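PDB 3S6J: hydrolase, haloacid dehalogenase-like family from Pseudomonas syringae pv. tomato, which is the haloacid dehalogenase-like part of a longer protein that probably acts as a metal-dependent sugar phosphatase, here with calcium bound. Local coordinates for residues S20-L32 / M41-M55. Sequence-based numbering, arbitrary orientation.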
loop_
_atom_site.group_PDB
_atom_site.type_symbol
_atom_site.label_atom_id
_atom_site.label_comp_id
_atom_site.label_asym_id
_atom_site.label_seq_id
_atom_site.Cartn_x
_atom_site.Cartn_y
_atom_site.Cartn_z
ATOM N N SER E 20 9.627 -1.853 -5.953
ATOM C CA SER E 20 10.060 -2.867 -4.996
ATOM C C SER E 20 9.521 -2.745 -3.565
ATOM O O SER E 20 9.800 -3.606 -2.736
ATOM C CB SER E 20 11.588 -2.946 -4.964
ATOM O OG SER E 20 12.162 -1.674 -4.789
ATOM N N VAL E 21 8.735 -1.711 -3.287
ATOM C CA VAL E 21 8.158 -1.544 -1.959
ATOM C C VAL E 21 7.315 -2.749 -1.538
ATOM O O VAL E 21 7.391 -3.189 -0.412
ATOM C CB VAL E 21 7.285 -0.260 -1.877
ATOM C CG1 VAL E 21 6.462 -0.259 -0.604
ATOM C CG2 VAL E 21 8.147 1.010 -1.969
ATOM N N TYR E 22 6.503 -3.271 -2.451
ATOM C CA TYR E 22 5.589 -4.344 -2.127
ATOM C C TYR E 22 6.339 -5.657 -1.859
ATOM O O TYR E 22 5.882 -6.499 -1.068
ATOM C CB TYR E 22 4.501 -4.492 -3.219
ATOM C CG TYR E 22 3.533 -3.314 -3.206
ATOM C CD1 TYR E 22 3.905 -2.074 -3.732
ATOM C CD2 TYR E 22 2.263 -3.425 -2.637
ATOM C CE1 TYR E 22 3.035 -0.989 -3.714
ATOM C CE2 TYR E 22 1.395 -2.335 -2.606
ATOM C CZ TYR E 22 1.792 -1.125 -3.143
ATOM O OH TYR E 22 0.950 -0.040 -3.095
ATOM N N GLN E 23 7.495 -5.822 -2.499
ATOM C CA GLN E 23 8.352 -6.959 -2.184
ATOM C C GLN E 23 8.959 -6.771 -0.786
ATOM O O GLN E 23 9.032 -7.718 0.005
ATOM C CB GLN E 23 9.434 -7.157 -3.258
ATOM C CG GLN E 23 8.928 -7.775 -4.565
ATOM C CD GLN E 23 8.116 -6.805 -5.423
ATOM O OE1 GLN E 23 8.313 -5.588 -5.376
ATOM N NE2 GLN E 23 7.208 -7.347 -6.218
ATOM N N ASN E 24 9.369 -5.538 -0.483
ATOM C CA ASN E 24 9.925 -5.207 0.823
ATOM C C ASN E 24 8.876 -5.514 1.898
ATOM O O ASN E 24 9.144 -6.255 2.834
ATOM C CB ASN E 24 10.389 -3.744 0.865
ATOM C CG ASN E 24 11.471 -3.495 1.894
ATOM O OD1 ASN E 24 11.754 -4.348 2.725
ATOM N ND2 ASN E 24 12.086 -2.324 1.837
ATOM N N VAL E 25 7.664 -4.993 1.728
ATOM C CA VAL E 25 6.566 -5.307 2.640
ATOM C C VAL E 25 6.399 -6.818 2.885
ATOM O O VAL E 25 6.327 -7.267 4.031
ATOM C CB VAL E 25 5.211 -4.685 2.162
ATOM C CG1 VAL E 25 4.111 -4.995 3.156
ATOM C CG2 VAL E 25 5.331 -3.187 2.017
ATOM N N ALA E 26 6.337 -7.596 1.813
ATOM C CA ALA E 26 6.122 -9.039 1.923
ATOM C C ALA E 26 7.263 -9.713 2.684
ATOM O O ALA E 26 7.033 -10.585 3.535
ATOM C CB ALA E 26 5.959 -9.648 0.539
ATOM N N ALA E 27 8.486 -9.266 2.406
ATOM C CA ALA E 27 9.679 -9.751 3.099
ATOM C C ALA E 27 9.641 -9.456 4.601
ATOM O O ALA E 27 9.989 -10.317 5.414
ATOM C CB ALA E 27 10.944 -9.160 2.470
ATOM N N TRP E 28 9.262 -8.229 4.974
ATOM C CA TRP E 28 9.115 -7.922 6.390
ATOM C C TRP E 28 8.009 -8.757 7.033
ATOM O O TRP E 28 8.176 -9.245 8.153
ATOM C CB TRP E 28 8.896 -6.427 6.638
ATOM C CG TRP E 28 10.185 -5.680 6.600
ATOM C CD1 TRP E 28 10.573 -4.761 5.672
ATOM C CD2 TRP E 28 11.297 -5.844 7.496
ATOM N NE1 TRP E 28 11.840 -4.328 5.941
ATOM C CE2 TRP E 28 12.312 -4.972 7.059
ATOM C CE3 TRP E 28 11.523 -6.632 8.631
ATOM C CZ2 TRP E 28 13.547 -4.865 7.714
ATOM C CZ3 TRP E 28 12.751 -6.522 9.292
ATOM C CH2 TRP E 28 13.745 -5.647 8.832
ATOM N N LYS E 29 6.894 -8.926 6.317
ATOM C CA LYS E 29 5.744 -9.654 6.842
ATOM C C LYS E 29 6.110 -11.095 7.203
ATOM O O LYS E 29 5.740 -11.600 8.262
ATOM C CB LYS E 29 4.579 -9.638 5.844
ATOM C CG LYS E 29 3.362 -10.439 6.304
ATOM C CD LYS E 29 2.835 -9.919 7.659
ATOM C CE LYS E 29 1.444 -10.473 7.921
ATOM N NZ LYS E 29 1.072 -10.413 9.359
ATOM N N GLU E 30 6.853 -11.728 6.310
ATOM C CA GLU E 30 7.315 -13.101 6.468
ATOM C C GLU E 30 8.310 -13.212 7.610
ATOM O O GLU E 30 8.231 -14.142 8.430
ATOM C CB GLU E 30 7.943 -13.565 5.151
ATOM C CG GLU E 30 8.743 -14.835 5.232
ATOM C CD GLU E 30 9.077 -15.360 3.842
ATOM O OE1 GLU E 30 8.539 -14.812 2.857
ATOM O OE2 GLU E 30 9.873 -16.315 3.725
ATOM N N ALA E 31 9.235 -12.257 7.693
ATOM C CA ALA E 31 10.160 -12.213 8.842
ATOM C C ALA E 31 9.467 -12.000 10.181
ATOM O O ALA E 31 9.822 -12.638 11.182
ATOM C CB ALA E 31 11.236 -11.162 8.648
ATOM N N LEU E 32 8.501 -11.094 10.216
ATOM C CA LEU E 32 7.801 -10.776 11.461
ATOM C C LEU E 32 6.878 -11.913 11.916
ATOM O O LEU E 32 6.768 -12.200 13.119
ATOM C CB LEU E 32 7.034 -9.455 11.347
ATOM C CG LEU E 32 7.919 -8.197 11.290
ATOM C CD1 LEU E 32 7.226 -7.015 10.576
ATOM C CD2 LEU E 32 8.334 -7.777 12.670
HETATM N N MSE E 41 -0.294 -5.885 7.302
HETATM C CA MSE E 41 0.631 -5.355 6.309
HETATM C C MSE E 41 0.582 -3.851 6.024
HETATM O O MSE E 41 1.588 -3.289 5.623
HETATM C CB MSE E 41 0.591 -6.187 5.030
HETATM C CG MSE E 41 1.678 -7.263 5.099
HETATM SE SE MSE E 41 1.304 -8.562 3.868
HETATM C CE MSE E 41 2.641 -8.090 2.506
ATOM N N TRP E 42 -0.547 -3.195 6.248
ATOM C CA TRP E 42 -0.582 -1.733 6.077
ATOM C C TRP E 42 0.373 -1.003 7.061
ATOM O O TRP E 42 1.012 -0.002 6.689
ATOM C CB TRP E 42 -2.011 -1.182 6.182
ATOM C CG TRP E 42 -2.528 -1.135 7.593
ATOM C CD1 TRP E 42 -3.051 -2.171 8.312
ATOM C CD2 TRP E 42 -2.571 0.013 8.451
ATOM N NE1 TRP E 42 -3.411 -1.733 9.575
ATOM C CE2 TRP E 42 -3.126 -0.400 9.677
ATOM C CE3 TRP E 42 -2.186 1.347 8.299
ATOM C CZ2 TRP E 42 -3.294 0.472 10.758
ATOM C CZ3 TRP E 42 -2.364 2.213 9.361
ATOM C CH2 TRP E 42 -2.915 1.768 10.577
ATOM N N ARG E 43 0.482 -1.517 8.292
ATOM C CA ARG E 43 1.392 -0.965 9.302
ATOM C C ARG E 43 2.853 -1.138 8.890
ATOM O O ARG E 43 3.679 -0.272 9.144
ATOM C CB ARG E 43 1.154 -1.592 10.707
ATOM C CG ARG E 43 -0.319 -1.746 11.110
ATOM C CD ARG E 43 -0.547 -1.925 12.618
ATOM N NE ARG E 43 -0.479 -0.610 13.255
ATOM C CZ ARG E 43 -1.482 0.001 13.878
ATOM N NH1 ARG E 43 -2.657 -0.583 14.014
ATOM N NH2 ARG E 43 -1.281 1.203 14.388
ATOM N N ILE E 44 3.181 -2.268 8.263
ATOM C CA ILE E 44 4.537 -2.475 7.742
ATOM C C ILE E 44 4.825 -1.534 6.561
ATOM O O ILE E 44 5.917 -0.966 6.448
ATOM C CB ILE E 44 4.784 -3.948 7.326
ATOM C CG1 ILE E 44 4.663 -4.873 8.554
ATOM C CG2 ILE E 44 6.167 -4.086 6.678
ATOM C CD1 ILE E 44 4.475 -6.366 8.250
ATOM N N HIS E 45 3.825 -1.353 5.705
ATOM C CA HIS E 45 3.950 -0.510 4.503
ATOM C C HIS E 45 4.196 0.937 4.919
ATOM O O HIS E 45 4.944 1.663 4.266
ATOM C CB HIS E 45 2.677 -0.622 3.632
ATOM C CG HIS E 45 2.797 0.002 2.269
ATOM N ND1 HIS E 45 1.816 -0.115 1.318
ATOM C CD2 HIS E 45 3.800 0.727 1.701
ATOM C CE1 HIS E 45 2.201 0.507 0.210
ATOM N NE2 HIS E 45 3.396 1.024 0.425
ATOM N N ARG E 46 3.580 1.349 6.022
ATOM C CA ARG E 46 3.743 2.714 6.537
ATOM C C ARG E 46 5.196 3.062 6.869
ATOM O O ARG E 46 5.587 4.228 6.806
ATOM C CB ARG E 46 2.912 2.906 7.814
ATOM C CG ARG E 46 1.461 3.295 7.608
ATOM C CD ARG E 46 0.968 4.156 8.796
ATOM N NE ARG E 46 1.250 3.567 10.116
ATOM C CZ ARG E 46 0.585 3.877 11.237
ATOM N NH1 ARG E 46 -0.404 4.769 11.212
ATOM N NH2 ARG E 46 0.902 3.296 12.389
ATOM N N LYS E 47 5.984 2.062 7.261
ATOM C CA LYS E 47 7.349 2.300 7.732
ATOM C C LYS E 47 8.422 2.074 6.654
ATOM O O LYS E 47 9.603 2.360 6.863
ATOM C CB LYS E 47 7.673 1.408 8.939
ATOM C CG LYS E 47 6.631 1.394 10.054
ATOM C CD LYS E 47 6.412 2.765 10.695
ATOM C CE LYS E 47 5.679 2.633 12.039
ATOM N NZ LYS E 47 5.120 3.937 12.525
ATOM N N ILE E 48 8.033 1.522 5.518
ATOM C CA ILE E 48 9.002 1.263 4.458
ATOM C C ILE E 48 9.681 2.573 4.038
ATOM O O ILE E 48 9.017 3.556 3.665
ATOM C CB ILE E 48 8.346 0.536 3.250
ATOM C CG1 ILE E 48 7.736 -0.792 3.709
ATOM C CG2 ILE E 48 9.360 0.297 2.132
ATOM C CD1 ILE E 48 8.745 -1.807 4.269
ATOM N N GLY E 49 11.007 2.580 4.120
ATOM C CA GLY E 49 11.789 3.780 3.879
ATOM C C GLY E 49 12.616 4.157 5.104
ATOM O O GLY E 49 13.635 4.832 4.973
HETATM N N MSE E 50 12.174 3.743 6.292
HETATM C CA MSE E 50 13.026 3.807 7.492
HETATM C C MSE E 50 14.068 2.713 7.411
HETATM O O MSE E 50 13.842 1.698 6.753
HETATM C CB MSE E 50 12.225 3.567 8.768
HETATM C CG MSE E 50 11.112 4.548 9.043
HETATM SE SE MSE E 50 10.547 4.363 10.903
HETATM C CE MSE E 50 10.103 6.216 11.304
ATOM N N SER E 51 15.208 2.886 8.076
ATOM C CA SER E 51 16.144 1.772 8.132
ATOM C C SER E 51 15.531 0.740 9.062
ATOM O O SER E 51 14.791 1.096 9.978
ATOM C CB SER E 51 17.530 2.200 8.618
ATOM O OG SER E 51 17.529 2.364 10.021
ATOM N N GLY E 52 15.822 -0.531 8.815
ATOM C CA GLY E 52 15.238 -1.607 9.594
ATOM C C GLY E 52 15.217 -1.399 11.106
ATOM O O GLY E 52 14.237 -1.754 11.772
ATOM N N GLY E 53 16.300 -0.846 11.653
ATOM C CA GLY E 53 16.424 -0.673 13.092
ATOM C C GLY E 53 15.353 0.231 13.662
ATOM O O GLY E 53 14.710 -0.101 14.656
ATOM N N LEU E 54 15.162 1.380 13.014
ATOM C CA LEU E 54 14.189 2.370 13.444
ATOM C C LEU E 54 12.788 1.846 13.178
ATOM O O LEU E 54 11.863 2.043 13.960
ATOM C CB LEU E 54 14.407 3.679 12.685
ATOM C CG LEU E 54 14.209 4.963 13.492
ATOM C CD1 LEU E 54 12.826 4.998 14.146
ATOM C CD2 LEU E 54 15.316 5.098 14.558
HETATM N N MSE E 55 12.627 1.170 12.058
HETATM C CA MSE E 55 11.334 0.619 11.750
HETATM C C MSE E 55 10.923 -0.353 12.864
HETATM O O MSE E 55 9.806 -0.286 13.386
HETATM C CB MSE E 55 11.390 -0.080 10.404
HETATM C CG MSE E 55 10.057 -0.525 9.908
HETATM SE SE MSE E 55 10.310 -1.815 8.491
HETATM C CE MSE E 55 11.564 -0.803 7.388
#
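Ile-44, on helix 41-47, sits as a knob in the hole formed by Val-25, Trp-28, Lys-29 and Leu-32 of helix 21-34. Its CG2 branch lies against Trp-28 CB at 3.6 Å, while its CD1 reaches Leu-32 CD1 at 3.7 Å. Ile-48, four residues further along the chain, packs beside it. Its side chain crosses that of Val-25 at about a right angle, CG1 against Val-25 CG2, and its CD1 touches Trp-28 CD1. Selenomethionine Met-41 runs across the aliphatic part of Lys-29, with SE 3.7 Å from Lys-29 CG. A bend at chi3 (104°) brings its CE tightly onto Val-25 CG1.

Two contacts involve aromatic rings. Met-55 SE sits over one face of the Trp-28 indole, 3.9 Å from the centroid of the five-membered ring, a Met-aromatic contact. His-45 turns its edge to the face of Tyr-22 in a T-shaped pair, planes at 69°.

Polar ends are satisfied elsewhere. His-45 NE2 hydrogen-bonds Gly-193 O, and its ND1 bonds Tyr-22 OH of the second subunit. Asn-24 OD1 bonds His-79.

The axes of segments 21-32 and 41-47 cross at 122°. This packing is consistent with part of the helical cap that follows the DxD motif in such HAD phosphatases, and Val-21 packs on calcium ligand Asp-172 at the cap-core boundary.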